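Local coordinates for conserved hypothetical protein (Thermoplasma acidophilum DSM 1728, PDB 1Q7H), which is of unknown function but carries a PUA domain after a smaller N-terminal domain and may bind RNA, at residues 27-32 against 42-47; 101-106 against 121-126; 22-27 against 61-66. One frame throughout, in Å; residues are numbered along the deposited sequence.

Contact 1 of 3, residues 27-32 against 42-47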
ATOM      1  N   THR A  27     -13.172  -7.776  -5.970  1.00 23.92           N
ATOM      2  CA  THR A  27     -14.316  -7.786  -6.873  1.00 27.13           C
ATOM      3  C   THR A  27     -15.541  -8.300  -6.131  1.00 26.33           C
ATOM      4  O   THR A  27     -15.469  -9.314  -5.444  1.00 25.79           O
ATOM      5  CB  THR A  27     -14.046  -8.694  -8.083  1.00 30.16           C
ATOM      6  OG1 THR A  27     -13.046  -8.090  -8.911  1.00 27.48           O
ATOM      7  CG2 THR A  27     -15.312  -8.908  -8.894  1.00 31.37           C
ATOM      8  N   GLY A  28     -16.656  -7.585  -6.252  1.00 27.93           N
ATOM      9  CA  GLY A  28     -17.874  -8.003  -5.580  1.00 26.15           C
ATOM     10  C   GLY A  28     -18.076  -7.464  -4.173  1.00 28.20           C
ATOM     11  O   GLY A  28     -19.169  -7.578  -3.622  1.00 35.51           O
ATOM     12  N   GLU A  29     -17.041  -6.883  -3.578  1.00 26.86           N
ATOM     13  CA  GLU A  29     -17.164  -6.336  -2.226  1.00 24.08           C
ATOM     14  C   GLU A  29     -17.885  -4.984  -2.260  1.00 27.08           C
ATOM     15  O   GLU A  29     -17.538  -4.107  -3.053  1.00 24.13           O
ATOM     16  CB  GLU A  29     -15.777  -6.155  -1.613  1.00 26.39           C
ATOM     17  CG  GLU A  29     -14.906  -7.405  -1.665  1.00 25.43           C
ATOM     18  CD  GLU A  29     -14.884  -8.178  -0.354  1.00 26.66           C
ATOM     19  OE1 GLU A  29     -15.630  -7.810   0.582  1.00 26.80           O
ATOM     20  OE2 GLU A  29     -14.111  -9.162  -0.265  1.00 30.15           O
ATOM     21  N   SER A  30     -18.897  -4.810  -1.416  1.00 25.84           N
ATOM     22  CA  SER A  30     -19.602  -3.537  -1.393  1.00 27.45           C
ATOM     23  C   SER A  30     -18.772  -2.583  -0.556  1.00 24.58           C
ATOM     24  O   SER A  30     -18.145  -2.989   0.419  1.00 22.59           O
ATOM     25  CB  SER A  30     -21.017  -3.694  -0.816  1.00 30.03           C
ATOM     26  OG  SER A  30     -20.993  -4.198   0.500  1.00 41.09           O
ATOM     27  N   LEU A  31     -18.775  -1.311  -0.937  1.00 21.31           N
ATOM     28  CA  LEU A  31     -17.967  -0.310  -0.255  1.00 20.10           C
ATOM     29  C   LEU A  31     -18.716   0.908   0.285  1.00 21.39           C
ATOM     30  O   LEU A  31     -19.715   1.340  -0.288  1.00 22.92           O
ATOM     31  CB  LEU A  31     -16.888   0.187  -1.228  1.00 16.48           C
ATOM     32  CG  LEU A  31     -16.060  -0.869  -1.975  1.00 16.84           C
ATOM     33  CD1 LEU A  31     -15.285  -0.219  -3.109  1.00 12.87           C
ATOM     34  CD2 LEU A  31     -15.104  -1.558  -1.001  1.00 18.13           C
ATOM     35  N   GLU A  32     -18.225   1.455   1.393  1.00 21.28           N
ATOM     36  CA  GLU A  32     -18.793   2.670   1.958  1.00 22.95           C
ATOM     37  C   GLU A  32     -17.710   3.709   1.748  1.00 24.69           C
ATOM     38  O   GLU A  32     -16.526   3.404   1.875  1.00 27.41           O
ATOM     39  CB  GLU A  32     -19.047   2.551   3.450  1.00 26.51           C
ATOM     40  CG  GLU A  32     -20.018   1.488   3.852  1.00 27.60           C
ATOM     41  CD  GLU A  32     -20.244   1.508   5.340  1.00 35.92           C
ATOM     42  OE1 GLU A  32     -21.081   2.310   5.809  1.00 37.05           O
ATOM     43  OE2 GLU A  32     -19.561   0.738   6.045  1.00 41.78           O
ATOM     44  N   TYR A  42     -12.496   4.276   1.307  1.00 20.73           N
ATOM     45  CA  TYR A  42     -13.495   3.270   0.986  1.00 19.71           C
ATOM     46  C   TYR A  42     -13.341   2.157   2.023  1.00 20.67           C
ATOM     47  O   TYR A  42     -12.265   1.569   2.176  1.00 14.76           O
ATOM     48  CB  TYR A  42     -13.258   2.752  -0.427  1.00 18.98           C
ATOM     49  CG  TYR A  42     -13.363   3.842  -1.467  1.00 22.68           C
ATOM     50  CD1 TYR A  42     -14.577   4.107  -2.101  1.00 20.40           C
ATOM     51  CD2 TYR A  42     -12.259   4.642  -1.787  1.00 20.90           C
ATOM     52  CE1 TYR A  42     -14.694   5.147  -3.032  1.00 20.53           C
ATOM     53  CE2 TYR A  42     -12.364   5.676  -2.709  1.00 20.82           C
ATOM     54  CZ  TYR A  42     -13.586   5.926  -3.326  1.00 21.31           C
ATOM     55  OH  TYR A  42     -13.707   6.968  -4.218  1.00 20.74           O
ATOM     56  N   TYR A  43     -14.423   1.897   2.749  1.00 17.60           N
ATOM     57  CA  TYR A  43     -14.456   0.899   3.806  1.00 12.73           C
ATOM     58  C   TYR A  43     -15.110  -0.404   3.377  1.00 19.38           C
ATOM     59  O   TYR A  43     -16.020  -0.412   2.542  1.00 16.92           O
ATOM     60  CB  TYR A  43     -15.262   1.418   5.000  1.00 13.68           C
ATOM     61  CG  TYR A  43     -14.681   2.596   5.753  1.00 19.89           C
ATOM     62  CD1 TYR A  43     -14.228   2.450   7.065  1.00 17.40           C
ATOM     63  CD2 TYR A  43     -14.618   3.864   5.173  1.00 15.21           C
ATOM     64  CE1 TYR A  43     -13.725   3.530   7.778  1.00 23.40           C
ATOM     65  CE2 TYR A  43     -14.120   4.953   5.881  1.00 21.79           C
ATOM     66  CZ  TYR A  43     -13.674   4.778   7.180  1.00 25.33           C
ATOM     67  OH  TYR A  43     -13.172   5.849   7.883  1.00 37.24           O
ATOM     68  N   ILE A  44     -14.627  -1.498   3.957  1.00 16.23           N
ATOM     69  CA  ILE A  44     -15.197  -2.823   3.757  1.00 20.48           C
ATOM     70  C   ILE A  44     -15.360  -3.310   5.194  1.00 23.98           C
ATOM     71  O   ILE A  44     -14.403  -3.337   5.961  1.00 26.26           O
ATOM     72  CB  ILE A  44     -14.271  -3.795   3.008  1.00 22.95           C
ATOM     73  CG1 ILE A  44     -14.160  -3.396   1.537  1.00 23.90           C
ATOM     74  CG2 ILE A  44     -14.849  -5.210   3.084  1.00 22.53           C
ATOM     75  CD1 ILE A  44     -13.251  -4.307   0.709  1.00 20.90           C
ATOM     76  N   GLY A  45     -16.583  -3.640   5.578  1.00 28.74           N
ATOM     77  CA  GLY A  45     -16.823  -4.108   6.929  1.00 25.78           C
ATOM     78  C   GLY A  45     -16.304  -3.221   8.048  1.00 25.49           C
ATOM     79  O   GLY A  45     -15.737  -3.725   9.015  1.00 29.31           O
ATOM     80  N   GLY A  46     -16.467  -1.908   7.936  1.00 21.97           N
ATOM     81  CA  GLY A  46     -16.004  -1.050   9.017  1.00 26.93           C
ATOM     82  C   GLY A  46     -14.530  -0.666   9.052  1.00 33.30           C
ATOM     83  O   GLY A  46     -14.120   0.114   9.913  1.00 32.29           O
ATOM     84  N   LYS A  47     -13.722  -1.202   8.142  1.00 28.41           N
ATOM     85  CA  LYS A  47     -12.304  -0.851   8.114  1.00 27.55           C
ATOM     86  C   LYS A  47     -11.944  -0.119   6.821  1.00 21.86           C
ATOM     87  O   LYS A  47     -12.459  -0.443   5.756  1.00 18.80           O
ATOM     88  CB  LYS A  47     -11.431  -2.101   8.244  1.00 31.39           C
ATOM     89  CG  LYS A  47     -11.248  -2.613   9.665  1.00 41.47           C
ATOM     90  CD  LYS A  47      -9.939  -3.398   9.801  1.00 46.82           C
ATOM     91  CE  LYS A  47      -9.999  -4.789   9.167  1.00 49.94           C
ATOM     92  NZ  LYS A  47     -10.563  -5.818  10.097  1.00 48.81           N
TER
HETATM   93  O   HOH W   1     -18.619  -2.467   3.446  1.00 33.69           O
HETATM   94  O   HOH W   2     -17.932  -1.031   5.551  1.00 33.47           O
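Leu31 lays its CD2 methyl against CG1 of Ile44, 3.3 Å away, tighter than carbons usually sit. The same methyl meets CD1 of Ile44. Ile44 gets there with CG1 anti to its carbonyl carbon (chi1 -71°), and with chi2 at 180°, CD1 carries on to CB of Glu29. Its other branch, CG2, lies 3.7 Å from Glu29 OE1; the two side chains cross at about a right angle, Glu29 being bent at chi2. The second carboxylate oxygen, OE2, is hydrogen-bonded to Tyr65.

Beyond Leu31 the backbones pair. Glu32 and Tyr43 form an antiparallel hydrogen-bonded pair, with Tyr43 N to Glu32 O at 2.7 Å and Glu32 N to Tyr43 O at 3.1 Å. Glu32 O lies in the plane of the Tyr43 ring, at its edge by CD2. Two waters extend the pairing to the type I' turn Ile44–Lys47 that closes the beta hairpin of strands 40-44 and 47-52: one links Ser30 O to Gly45 N, the other Glu32 OE2 to Gly46 N.

Leu31 and Tyr42 rest on Ile15 of helix 9-20, Ile44 touches Met49 of strand 47-52, and Ser30 and Glu32 reach Phe6 of strand 5-6, which flanks strand 32-35 across from strand 40-44.

Contact 2 of 3, residues 101-106 against 121-126; sequences IRKGDM and MAEMDA
Lys103 stretches its side chain over the carbonyl of Glu123, with CD and CE 3.3 Å from Glu123 O. CG lies anti to the backbone N (chi1 -175°) and the chain is extended beyond it, so that methylenes rather than the ammonium make the closest approach. The Glu123 carboxylate is salt-bridged to Arg139.

Asp125 points OD1 at the turn and takes the amide of Lys103 at 2.8 Å, nearly along its C-O axis. The side chains of Arg102 and Asp125 cross at about a right angle, Arg102 CD touching Asp125 OD1 at 3.5 Å. The guanidinium bends back, and NH1 bonds to Ile101 O. Ala126 N reaches that oxygen at 2.9 Å from the opposite face of the carbonyl plane. Ala122 CB touches Ile101 CG2 and Arg102 O, while the selenium of Met121 (like Met106 a selenomethionine) lies 4.0 Å from CB of Met106.

Arg102 to Asp105 form a type II turn, with Gly104 at positive phi. Gly104 N to Ala122 O and Ala122 N to Asp105 O (2.8 Å) bind it to segment 121-126. Met106 and Met121 start the antiparallel pairing of strands 106-111 and 116-122, adjacent strands in the mixed beta sheet of the PUA domain.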
ATOM      1  N   ILE A 101       9.869  -4.057 -10.674  1.00 18.37           N
ATOM      2  CA  ILE A 101       9.676  -2.734 -10.088  1.00 17.17           C
ATOM      3  C   ILE A 101      10.602  -1.677 -10.692  1.00 18.46           C
ATOM      4  O   ILE A 101      11.808  -1.881 -10.842  1.00 16.22           O
ATOM      5  CB  ILE A 101       9.864  -2.766  -8.536  1.00 14.80           C
ATOM      6  CG1 ILE A 101       8.667  -3.455  -7.873  1.00 11.49           C
ATOM      7  CG2 ILE A 101       9.973  -1.361  -7.986  1.00 12.01           C
ATOM      8  CD1 ILE A 101       8.930  -3.896  -6.431  1.00  5.99           C
ATOM      9  N   ARG A 102      10.011  -0.543 -11.046  1.00 19.15           N
ATOM     10  CA  ARG A 102      10.742   0.563 -11.635  1.00 18.11           C
ATOM     11  C   ARG A 102      10.456   1.827 -10.837  1.00 21.10           C
ATOM     12  O   ARG A 102       9.417   1.946 -10.177  1.00 19.71           O
ATOM     13  CB  ARG A 102      10.303   0.777 -13.091  1.00 20.54           C
ATOM     14  CG  ARG A 102      10.603  -0.388 -14.014  1.00 23.55           C
ATOM     15  CD  ARG A 102      12.099  -0.576 -14.193  1.00 26.57           C
ATOM     16  NE  ARG A 102      12.412  -1.758 -14.989  1.00 35.46           N
ATOM     17  CZ  ARG A 102      12.587  -2.982 -14.493  1.00 34.70           C
ATOM     18  NH1 ARG A 102      12.486  -3.200 -13.189  1.00 23.16           N
ATOM     19  NH2 ARG A 102      12.863  -3.993 -15.310  1.00 37.69           N
ATOM     20  N   LYS A 103      11.380   2.773 -10.910  1.00 19.93           N
ATOM     21  CA  LYS A 103      11.226   4.041 -10.213  1.00 23.34           C
ATOM     22  C   LYS A 103       9.856   4.611 -10.551  1.00 23.51           C
ATOM     23  O   LYS A 103       9.475   4.675 -11.718  1.00 22.39           O
ATOM     24  CB  LYS A 103      12.331   5.010 -10.651  1.00 22.18           C
ATOM     25  CG  LYS A 103      12.321   6.318  -9.895  1.00 31.23           C
ATOM     26  CD  LYS A 103      13.633   7.065 -10.038  1.00 34.18           C
ATOM     27  CE  LYS A 103      13.665   8.283  -9.126  1.00 32.51           C
ATOM     28  NZ  LYS A 103      15.017   8.902  -9.092  1.00 43.64           N
ATOM     29  N   GLY A 104       9.102   5.006  -9.531  1.00 28.08           N
ATOM     30  CA  GLY A 104       7.785   5.561  -9.786  1.00 23.84           C
ATOM     31  C   GLY A 104       6.614   4.632  -9.503  1.00 22.04           C
ATOM     32  O   GLY A 104       5.494   5.100  -9.328  1.00 21.04           O
ATOM     33  N   ASP A 105       6.860   3.323  -9.473  1.00 17.19           N
ATOM     34  CA  ASP A 105       5.806   2.353  -9.183  1.00 17.94           C
ATOM     35  C   ASP A 105       5.398   2.407  -7.709  1.00 20.05           C
ATOM     36  O   ASP A 105       6.194   2.756  -6.832  1.00 19.91           O
ATOM     37  CB  ASP A 105       6.275   0.914  -9.447  1.00 19.20           C
ATOM     38  CG  ASP A 105       6.570   0.635 -10.903  1.00 23.16           C
ATOM     39  OD1 ASP A 105       6.115   1.409 -11.765  1.00 25.56           O
ATOM     40  OD2 ASP A 105       7.252  -0.377 -11.181  1.00 23.58           O
HETATM   41  N   MSE A 106       4.155   2.049  -7.435  1.00 15.42           N
HETATM   42  CA  MSE A 106       3.689   1.982  -6.059  1.00 16.98           C
HETATM   43  C   MSE A 106       4.177   0.602  -5.601  1.00 18.35           C
HETATM   44  O   MSE A 106       4.071  -0.371  -6.352  1.00 17.37           O
HETATM   45  CB  MSE A 106       2.161   2.029  -6.010  1.00 11.52           C
HETATM   46  CG  MSE A 106       1.591   2.120  -4.610  1.00 13.18           C
HETATM   47 SE   MSE A 106      -0.355   2.297  -4.648  1.00 28.67          SE
HETATM   48  CE  MSE A 106      -0.490   4.129  -5.241  1.00 30.67           C
HETATM   49  N   MSE A 121       6.435   4.278  -2.666  1.00 15.69           N
HETATM   50  CA  MSE A 121       6.584   4.708  -4.038  1.00 18.35           C
HETATM   51  C   MSE A 121       8.072   4.472  -4.293  1.00 19.81           C
HETATM   52  O   MSE A 121       8.924   5.031  -3.599  1.00 18.94           O
HETATM   53  CB  MSE A 121       6.234   6.190  -4.147  1.00 21.60           C
HETATM   54  CG  MSE A 121       5.431   6.548  -5.375  1.00 42.49           C
HETATM   55 SE   MSE A 121       3.656   5.731  -5.432  1.00 44.36          SE
HETATM   56  CE  MSE A 121       3.321   5.959  -7.321  1.00 42.10           C
ATOM     57  N   ALA A 122       8.381   3.617  -5.256  1.00 15.69           N
ATOM     58  CA  ALA A 122       9.765   3.293  -5.567  1.00 14.81           C
ATOM     59  C   ALA A 122      10.589   4.498  -6.006  1.00 16.59           C
ATOM     60  O   ALA A 122      10.135   5.325  -6.793  1.00 15.96           O
ATOM     61  CB  ALA A 122       9.811   2.212  -6.647  1.00 11.34           C
ATOM     62  N   GLU A 123      11.815   4.572  -5.506  1.00 22.07           N
ATOM     63  CA  GLU A 123      12.734   5.648  -5.852  1.00 25.21           C
ATOM     64  C   GLU A 123      13.890   5.099  -6.699  1.00 24.65           C
ATOM     65  O   GLU A 123      14.738   5.859  -7.159  1.00 21.75           O
ATOM     66  CB  GLU A 123      13.302   6.269  -4.578  1.00 28.04           C
ATOM     67  CG  GLU A 123      12.266   6.923  -3.693  1.00 41.52           C
ATOM     68  CD  GLU A 123      11.934   8.322  -4.138  1.00 38.45           C
ATOM     69  OE1 GLU A 123      11.057   8.955  -3.517  1.00 47.73           O
ATOM     70  OE2 GLU A 123      12.555   8.790  -5.109  1.00 54.14           O
HETATM   71  N   MSE A 124      13.913   3.781  -6.892  1.00 22.53           N
HETATM   72  CA  MSE A 124      14.957   3.102  -7.663  1.00 21.98           C
HETATM   73  C   MSE A 124      14.376   1.892  -8.398  1.00 24.58           C
HETATM   74  O   MSE A 124      13.337   1.359  -7.995  1.00 24.22           O
HETATM   75  CB  MSE A 124      16.068   2.588  -6.729  1.00 24.10           C
HETATM   76  CG  MSE A 124      16.867   3.653  -5.989  1.00 19.83           C
HETATM   77 SE   MSE A 124      18.068   2.900  -4.639  1.00 32.92          SE
HETATM   78  CE  MSE A 124      19.374   2.083  -5.819  1.00 22.24           C
ATOM     79  N   ASP A 125      15.050   1.456  -9.464  1.00 21.39           N
ATOM     80  CA  ASP A 125      14.621   0.275 -10.209  1.00 22.28           C
ATOM     81  C   ASP A 125      15.101  -0.966  -9.438  1.00 20.09           C
ATOM     82  O   ASP A 125      16.141  -0.929  -8.781  1.00 16.05           O
ATOM     83  CB  ASP A 125      15.230   0.240 -11.616  1.00 21.16           C
ATOM     84  CG  ASP A 125      14.817   1.425 -12.476  1.00 30.37           C
ATOM     85  OD1 ASP A 125      13.673   1.928 -12.345  1.00 22.65           O
ATOM     86  OD2 ASP A 125      15.646   1.844 -13.309  1.00 30.43           O
ATOM     87  N   ALA A 126      14.356  -2.065  -9.532  1.00 14.27           N
ATOM     88  CA  ALA A 126      14.731  -3.281  -8.825  1.00 15.53           C
ATOM     89  C   ALA A 126      16.150  -3.752  -9.165  1.00 16.47           C
ATOM     90  O   ALA A 126      16.857  -4.278  -8.309  1.00 15.93           O
ATOM     91  CB  ALA A 126      13.733  -4.383  -9.124  1.00 15.37           C
TER

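Contact 3 of 3, residues 22-27 against 61-66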
ATOM      1  N   TYR A  22      -3.068  -4.283  -9.197  1.00 21.72           N
ATOM      2  CA  TYR A  22      -1.967  -4.779  -8.383  1.00 20.85           C
ATOM      3  C   TYR A  22      -2.235  -6.190  -7.907  1.00 15.84           C
ATOM      4  O   TYR A  22      -1.548  -6.695  -7.020  1.00 21.29           O
ATOM      5  CB  TYR A  22      -1.763  -3.854  -7.181  1.00 15.36           C
ATOM      6  CG  TYR A  22      -1.401  -2.456  -7.590  1.00 20.69           C
ATOM      7  CD1 TYR A  22      -0.168  -2.184  -8.176  1.00 20.46           C
ATOM      8  CD2 TYR A  22      -2.298  -1.400  -7.414  1.00 24.33           C
ATOM      9  CE1 TYR A  22       0.170  -0.896  -8.581  1.00 28.90           C
ATOM     10  CE2 TYR A  22      -1.969  -0.105  -7.816  1.00 26.83           C
ATOM     11  CZ  TYR A  22      -0.731   0.139  -8.400  1.00 31.92           C
ATOM     12  OH  TYR A  22      -0.387   1.414  -8.799  1.00 40.78           O
ATOM     13  N   GLY A  23      -3.245  -6.819  -8.499  1.00 15.59           N
ATOM     14  CA  GLY A  23      -3.597  -8.173  -8.117  1.00 14.09           C
ATOM     15  C   GLY A  23      -4.340  -8.246  -6.791  1.00 16.83           C
ATOM     16  O   GLY A  23      -4.467  -9.324  -6.220  1.00 15.78           O
ATOM     17  N   ILE A  24      -4.815  -7.103  -6.293  1.00 15.45           N
ATOM     18  CA  ILE A  24      -5.567  -7.067  -5.035  1.00 15.53           C
ATOM     19  C   ILE A  24      -7.018  -7.296  -5.458  1.00 17.83           C
ATOM     20  O   ILE A  24      -7.642  -6.440  -6.093  1.00 20.44           O
ATOM     21  CB  ILE A  24      -5.393  -5.687  -4.321  1.00 12.91           C
ATOM     22  CG1 ILE A  24      -3.909  -5.469  -3.993  1.00 11.74           C
ATOM     23  CG2 ILE A  24      -6.227  -5.639  -3.034  1.00 15.26           C
ATOM     24  CD1 ILE A  24      -3.555  -4.128  -3.392  1.00 10.59           C
ATOM     25  N   ASP A  25      -7.546  -8.461  -5.112  1.00 17.35           N
ATOM     26  CA  ASP A  25      -8.894  -8.853  -5.512  1.00 18.50           C
ATOM     27  C   ASP A  25     -10.026  -8.585  -4.525  1.00 18.31           C
ATOM     28  O   ASP A  25     -10.187  -9.318  -3.550  1.00 20.27           O
ATOM     29  CB  ASP A  25      -8.880 -10.350  -5.862  1.00 17.64           C
ATOM     30  CG  ASP A  25     -10.204 -10.842  -6.417  1.00 22.20           C
ATOM     31  OD1 ASP A  25     -11.217 -10.109  -6.349  1.00 28.65           O
ATOM     32  OD2 ASP A  25     -10.233 -11.981  -6.918  1.00 31.53           O
ATOM     33  N   ILE A  26     -10.819  -7.547  -4.790  1.00 21.86           N
ATOM     34  CA  ILE A  26     -11.968  -7.224  -3.943  1.00 21.35           C
ATOM     35  C   ILE A  26     -13.226  -7.158  -4.800  1.00 20.99           C
ATOM     36  O   ILE A  26     -14.220  -6.555  -4.417  1.00 23.27           O
ATOM     37  CB  ILE A  26     -11.810  -5.872  -3.210  1.00 23.24           C
ATOM     38  CG1 ILE A  26     -11.406  -4.784  -4.204  1.00 19.93           C
ATOM     39  CG2 ILE A  26     -10.792  -5.998  -2.082  1.00 16.03           C
ATOM     40  CD1 ILE A  26     -11.368  -3.396  -3.592  1.00 21.20           C
ATOM     41  N   THR A  27     -13.172  -7.776  -5.970  1.00 23.92           N
ATOM     42  CA  THR A  27     -14.316  -7.786  -6.873  1.00 27.13           C
ATOM     43  C   THR A  27     -15.541  -8.300  -6.131  1.00 26.33           C
ATOM     44  O   THR A  27     -15.469  -9.314  -5.444  1.00 25.79           O
ATOM     45  CB  THR A  27     -14.046  -8.694  -8.083  1.00 30.16           C
ATOM     46  OG1 THR A  27     -13.046  -8.090  -8.911  1.00 27.48           O
ATOM     47  CG2 THR A  27     -15.312  -8.908  -8.894  1.00 31.37           C
ATOM     48  N   TYR A  61      -4.550  -2.596   5.877  1.00 15.90           N
ATOM     49  CA  TYR A  61      -5.547  -3.613   6.225  1.00 14.91           C
ATOM     50  C   TYR A  61      -5.938  -4.373   4.968  1.00 16.51           C
ATOM     51  O   TYR A  61      -6.077  -5.593   4.996  1.00 16.33           O
ATOM     52  CB  TYR A  61      -6.808  -2.992   6.838  1.00 13.60           C
ATOM     53  CG  TYR A  61      -6.535  -2.094   8.014  1.00 17.94           C
ATOM     54  CD1 TYR A  61      -5.524  -2.397   8.929  1.00 13.00           C
ATOM     55  CD2 TYR A  61      -7.279  -0.931   8.211  1.00 17.12           C
ATOM     56  CE1 TYR A  61      -5.258  -1.555  10.015  1.00 18.47           C
ATOM     57  CE2 TYR A  61      -7.026  -0.088   9.287  1.00 22.20           C
ATOM     58  CZ  TYR A  61      -6.018  -0.401  10.182  1.00 24.22           C
ATOM     59  OH  TYR A  61      -5.770   0.445  11.232  1.00 20.99           O
ATOM     60  N   LEU A  62      -6.124  -3.651   3.864  1.00 17.74           N
ATOM     61  CA  LEU A  62      -6.486  -4.315   2.621  1.00 13.48           C
ATOM     62  C   LEU A  62      -5.322  -5.192   2.155  1.00 13.48           C
ATOM     63  O   LEU A  62      -5.528  -6.312   1.706  1.00 14.77           O
ATOM     64  CB  LEU A  62      -6.845  -3.303   1.529  1.00 12.86           C
ATOM     65  CG  LEU A  62      -7.143  -3.931   0.158  1.00 11.64           C
ATOM     66  CD1 LEU A  62      -8.261  -4.975   0.296  1.00  7.84           C
ATOM     67  CD2 LEU A  62      -7.562  -2.858  -0.827  1.00 14.74           C
ATOM     68  N   LEU A  63      -4.098  -4.689   2.271  1.00 15.47           N
ATOM     69  CA  LEU A  63      -2.943  -5.468   1.849  1.00 14.37           C
ATOM     70  C   LEU A  63      -2.886  -6.820   2.569  1.00 14.79           C
ATOM     71  O   LEU A  63      -2.458  -7.828   1.997  1.00 14.27           O
ATOM     72  CB  LEU A  63      -1.651  -4.694   2.111  1.00 13.30           C
ATOM     73  CG  LEU A  63      -1.361  -3.464   1.243  1.00  9.02           C
ATOM     74  CD1 LEU A  63      -0.001  -2.911   1.626  1.00 13.56           C
ATOM     75  CD2 LEU A  63      -1.369  -3.828  -0.228  1.00 10.46           C
ATOM     76  N   ASN A  64      -3.335  -6.846   3.815  1.00  9.31           N
ATOM     77  CA  ASN A  64      -3.292  -8.076   4.588  1.00 10.97           C
ATOM     78  C   ASN A  64      -4.542  -8.920   4.441  1.00 15.24           C
ATOM     79  O   ASN A  64      -4.529 -10.103   4.754  1.00 17.18           O
ATOM     80  CB  ASN A  64      -3.011  -7.759   6.056  1.00  9.63           C
ATOM     81  CG  ASN A  64      -1.576  -7.313   6.278  1.00 15.23           C
ATOM     82  OD1 ASN A  64      -1.302  -6.190   6.736  1.00 12.41           O
ATOM     83  ND2 ASN A  64      -0.645  -8.192   5.941  1.00  7.48           N
ATOM     84  N   TYR A  65      -5.617  -8.313   3.943  1.00 13.25           N
ATOM     85  CA  TYR A  65      -6.870  -9.021   3.726  1.00 11.84           C
ATOM     86  C   TYR A  65      -6.844  -9.682   2.339  1.00 17.02           C
ATOM     87  O   TYR A  65      -7.296 -10.809   2.165  1.00 17.53           O
ATOM     88  CB  TYR A  65      -8.038  -8.034   3.831  1.00 13.15           C
ATOM     89  CG  TYR A  65      -9.360  -8.556   3.314  1.00 23.61           C
ATOM     90  CD1 TYR A  65      -9.857  -9.790   3.735  1.00 22.67           C
ATOM     91  CD2 TYR A  65     -10.132  -7.802   2.429  1.00 20.07           C
ATOM     92  CE1 TYR A  65     -11.089 -10.262   3.292  1.00 29.07           C
ATOM     93  CE2 TYR A  65     -11.373  -8.262   1.984  1.00 20.29           C
ATOM     94  CZ  TYR A  65     -11.845  -9.493   2.418  1.00 29.00           C
ATOM     95  OH  TYR A  65     -13.070  -9.962   1.986  1.00 35.75           O
ATOM     96  N   ARG A  66      -6.309  -8.968   1.355  1.00 16.09           N
ATOM     97  CA  ARG A  66      -6.221  -9.471  -0.016  1.00 15.25           C
ATOM     98  C   ARG A  66      -4.859  -9.074  -0.572  1.00 16.79           C
ATOM     99  O   ARG A  66      -4.707  -7.983  -1.129  1.00 12.01           O
ATOM    100  CB  ARG A  66      -7.336  -8.849  -0.867  1.00 18.76           C
ATOM    101  CG  ARG A  66      -8.720  -9.374  -0.555  1.00 13.20           C
ATOM    102  CD  ARG A  66      -8.886 -10.770  -1.104  1.00 19.31           C
ATOM    103  NE  ARG A  66     -10.153 -11.383  -0.729  1.00 14.90           N
ATOM    104  CZ  ARG A  66     -10.315 -12.203   0.304  1.00 21.21           C
ATOM    105  NH1 ARG A  66      -9.285 -12.515   1.085  1.00 21.39           N
ATOM    106  NH2 ARG A  66     -11.508 -12.738   0.534  1.00 19.54           N
TER
HETATM  107  O   HOH W   3     -12.542 -10.528  -1.823  1.00 31.38           O
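A Schellman motif closes helix 9-20 with Gly23 as its C-prime residue, and the chain leaving it packs Ile24 and Ile26 against the last turn of helix 60-65. This is part of the hydrophobic core of the N-terminal, pre-PUA region. Ile24 and Leu62 cross obliquely at its centre: CG2 of Ile24 faces the branch point of Leu62, 3.7 Å from CG and in touch with both methyls. Leu62 holds CG anti to its backbone N (chi1 176°), and its CD1 goes on to CG2 of Ile26 at 3.6 Å, these two side chains meeting at about a right angle. The other branch of Ile24 runs out to CD1, which touches CD2 of Leu63 at 3.9 Å; although Leu63 leaves the backbone pointing away, its end swings back to make this contact. Met19 of helix 9-20 packs on Ile24, Ile26 and Leu62 alike, and Met49 and Val50 of strand 47-52 press on Leu62, so helix, loop and sheet share one apolar cluster.

Toward the surface the contact becomes polar. Asp25 turns its carboxylate forward along its own chain, where OD1 accepts from Thr27 N in an Asx turn. Its carbonyl points instead to Arg66, the first residue past helix 60-65. With CG anti to its carbonyl carbon (chi1 -72°), Arg66 sets that atom over one face of the Tyr65 ring, offset toward the rim. The chain then bends at chi2, and Tyr65 CE1 lies 3.5 Å above the guanidinium plane. NH1 makes a weak bond back to Tyr65 O. Asp25 O meets the guanidinium at its edge and in its plane, with Arg66 CD 3.1 Å away. A water in the same plane accepts from Arg66 NE at 2.8 Å and lies 3.2 Å from Asp25 O.

From the N terminus, the chain leaves helix 9-20 into residues 22-27, the first half of contact 3, and passes through Thr27, which contact 1 shares, into 27-32. Contact 1 closes a short loop at 42-47, nested inside the longer one that contact 3 closes at 61-66. The two touch where Ile44 packs on Ile26, joining strand 40-44 to the loop after helix 9-20, and where Lys47 packs on Tyr61, joining the five-stranded sheet to helix 60-65. Contact 2 follows in series within the PUA domain, its centre about 28 Å from that of contact 1. Packing of Met106 CB on Tyr22 OH links it to contact 3 across the two regions.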